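Local coordinates for protein diol-dehydratase (Roseburia inulinivorans, PDB 5I2A) that probably dehydrates 1,2-propanediol as a B12-independent diol dehydratase of the glycyl radical enzyme family, at residues E35-S40 with A54-H59. Sequence-based numbering, arbitrary orientation.
Sequences ELITES and ARAFEH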
loop_
_atom_site.group_PDB
_atom_site.type_symbol
_atom_site.label_atom_id
_atom_site.label_comp_id
_atom_site.label_asym_id
_atom_site.label_seq_id
_atom_site.Cartn_x
_atom_site.Cartn_y
_atom_site.Cartn_z
ATOM N N GLU A 35 24.436 -1.978 7.493
ATOM C CA GLU A 35 24.444 -3.316 8.075
ATOM C C GLU A 35 23.273 -3.517 9.035
ATOM O O GLU A 35 22.624 -4.557 9.024
ATOM C CB GLU A 35 25.765 -3.581 8.804
ATOM C CG GLU A 35 26.926 -3.735 7.840
ATOM C CD GLU A 35 28.235 -4.068 8.529
ATOM O OE1 GLU A 35 28.403 -3.725 9.709
ATOM O OE2 GLU A 35 29.089 -4.690 7.876
ATOM N N LEU A 36 23.001 -2.521 9.864
ATOM C CA LEU A 36 21.964 -2.666 10.866
ATOM C C LEU A 36 20.544 -2.636 10.279
ATOM O O LEU A 36 19.678 -3.372 10.742
ATOM C CB LEU A 36 22.116 -1.593 11.943
ATOM C CG LEU A 36 23.373 -1.759 12.815
ATOM C CD1 LEU A 36 23.617 -0.507 13.649
ATOM C CD2 LEU A 36 23.272 -3.000 13.706
ATOM N N ILE A 37 20.305 -1.811 9.265
ATOM C CA ILE A 37 18.969 -1.777 8.668
ATOM C C ILE A 37 18.712 -3.094 7.925
ATOM O O ILE A 37 17.614 -3.644 7.990
ATOM C CB ILE A 37 18.774 -0.551 7.742
ATOM C CG1 ILE A 37 17.294 -0.384 7.395
ATOM C CG2 ILE A 37 19.664 -0.618 6.494
ATOM C CD1 ILE A 37 16.989 0.880 6.617
ATOM N N THR A 38 19.743 -3.621 7.272
ATOM C CA THR A 38 19.662 -4.904 6.588
ATOM C C THR A 38 19.402 -6.051 7.560
ATOM O O THR A 38 18.553 -6.892 7.332
ATOM C CB THR A 38 20.941 -5.177 5.807
ATOM O OG1 THR A 38 21.048 -4.213 4.760
ATOM C CG2 THR A 38 20.925 -6.565 5.191
ATOM N N GLU A 39 20.135 -6.056 8.659
ATOM C CA GLU A 39 19.948 -7.030 9.720
ATOM C C GLU A 39 18.514 -7.038 10.247
ATOM O O GLU A 39 17.908 -8.092 10.425
ATOM C CB GLU A 39 20.911 -6.714 10.852
ATOM C CG GLU A 39 21.237 -7.840 11.766
ATOM C CD GLU A 39 22.552 -7.578 12.472
ATOM O OE1 GLU A 39 22.566 -6.806 13.450
ATOM O OE2 GLU A 39 23.579 -8.120 12.017
ATOM N N SER A 40 17.977 -5.856 10.508
ATOM C CA SER A 40 16.621 -5.757 11.026
ATOM C C SER A 40 15.573 -6.206 10.001
ATOM O O SER A 40 14.685 -6.988 10.320
ATOM C CB SER A 40 16.322 -4.334 11.477
ATOM O OG SER A 40 15.030 -4.250 12.049
ATOM N N ALA A 54 9.984 0.895 12.008
ATOM C CA ALA A 54 10.118 1.164 13.438
ATOM C C ALA A 54 11.149 0.238 14.054
ATOM O O ALA A 54 12.023 0.686 14.798
ATOM C CB ALA A 54 8.785 1.015 14.151
ATOM N N ARG A 55 11.055 -1.047 13.718
ATOM C CA ARG A 55 11.986 -2.042 14.225
ATOM C C ARG A 55 13.403 -1.788 13.711
ATOM O O ARG A 55 14.358 -1.996 14.430
ATOM C CB ARG A 55 11.536 -3.460 13.845
ATOM C CG ARG A 55 10.278 -3.925 14.582
ATOM C CD ARG A 55 10.541 -4.144 16.058
ATOM N NE ARG A 55 9.371 -4.697 16.741
ATOM C CZ ARG A 55 9.177 -4.630 18.053
ATOM N NH1 ARG A 55 10.078 -4.029 18.823
ATOM N NH2 ARG A 55 8.085 -5.158 18.595
ATOM N N ALA A 56 13.536 -1.343 12.468
ATOM C CA ALA A 56 14.862 -1.058 11.944
ATOM C C ALA A 56 15.457 0.184 12.646
ATOM O O ALA A 56 16.617 0.186 13.015
ATOM C CB ALA A 56 14.815 -0.878 10.440
ATOM N N PHE A 57 14.639 1.213 12.852
ATOM C CA PHE A 57 15.060 2.423 13.563
ATOM C C PHE A 57 15.492 2.023 14.970
ATOM O O PHE A 57 16.532 2.443 15.455
ATOM C CB PHE A 57 13.919 3.444 13.593
ATOM C CG PHE A 57 14.276 4.801 14.172
ATOM C CD1 PHE A 57 15.346 5.536 13.689
ATOM C CD2 PHE A 57 13.472 5.372 15.156
ATOM C CE1 PHE A 57 15.631 6.801 14.196
ATOM C CE2 PHE A 57 13.740 6.638 15.659
ATOM C CZ PHE A 57 14.820 7.353 15.174
ATOM N N GLU A 58 14.695 1.174 15.606
ATOM C CA GLU A 58 15.046 0.650 16.915
ATOM C C GLU A 58 16.386 -0.095 16.886
ATOM O O GLU A 58 17.245 0.143 17.726
ATOM C CB GLU A 58 13.939 -0.260 17.427
ATOM C CG GLU A 58 14.287 -1.094 18.658
ATOM C CD GLU A 58 13.157 -2.058 18.998
ATOM O OE1 GLU A 58 12.931 -2.987 18.212
ATOM O OE2 GLU A 58 12.477 -1.866 20.016
ATOM N N HIS A 59 16.567 -0.967 15.902
ATOM C CA HIS A 59 17.773 -1.776 15.830
ATOM C C HIS A 59 18.998 -0.912 15.543
ATOM O O HIS A 59 20.077 -1.168 16.069
ATOM C CB HIS A 59 17.638 -2.850 14.764
ATOM C CG HIS A 59 18.689 -3.911 14.838
ATOM N ND1 HIS A 59 18.834 -4.738 15.929
ATOM C CD2 HIS A 59 19.622 -4.303 13.940
ATOM C CE1 HIS A 59 19.824 -5.584 15.707
ATOM N NE2 HIS A 59 20.314 -5.344 14.505
#
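H59 reaches across from helix 49-63 and gives its NE2 proton to E39 OE1, a nearly straight His-carboxylate hydrogen bond of 2.9 Å. The oxygen lies in the ring plane and accepts through its anti lone pair, on the side away from OE2, while carboxylate and ring planes are turned 68° against each other. With CG anti to the backbone N (chi1 -167°), the imidazole is carried to the first helix, where its CD2/NE2 edge faces L36 O and E39 OE1. CD2 comes 3.3 Å from L36 O, the carbonyl that already accepts the backbone N-H of S40. The L36 and H59 side chains cross at about a right angle, with L36 CD2 3.9 Å from H59 NE2. An alanine in place of H59 would probably leave the E39 carboxylate without this donor and free to turn, and open a gap beside L36 and S40.

Small residues bring the backbones together at S40 and A56, whose CA atoms are 5.1 Å apart. S40 lays its CB 3.8 Å from H59 CB and its OG 3.2 Å from A56 CA. I37 CG1 meets A56 CB at 4.0 Å, an apolar contact.

The segment axes cross at 135°, roughly antiparallel, so consecutive helices 32-43 and 49-63, joined by a short connection, form a helical hairpin within the pyruvate formate lyase-like region; the contact is plain structural packing. Behind the second helix, F57 packs on helix 262-279 and A54 on helix 200-233; behind the first, T38 hydrogen-bonds W128.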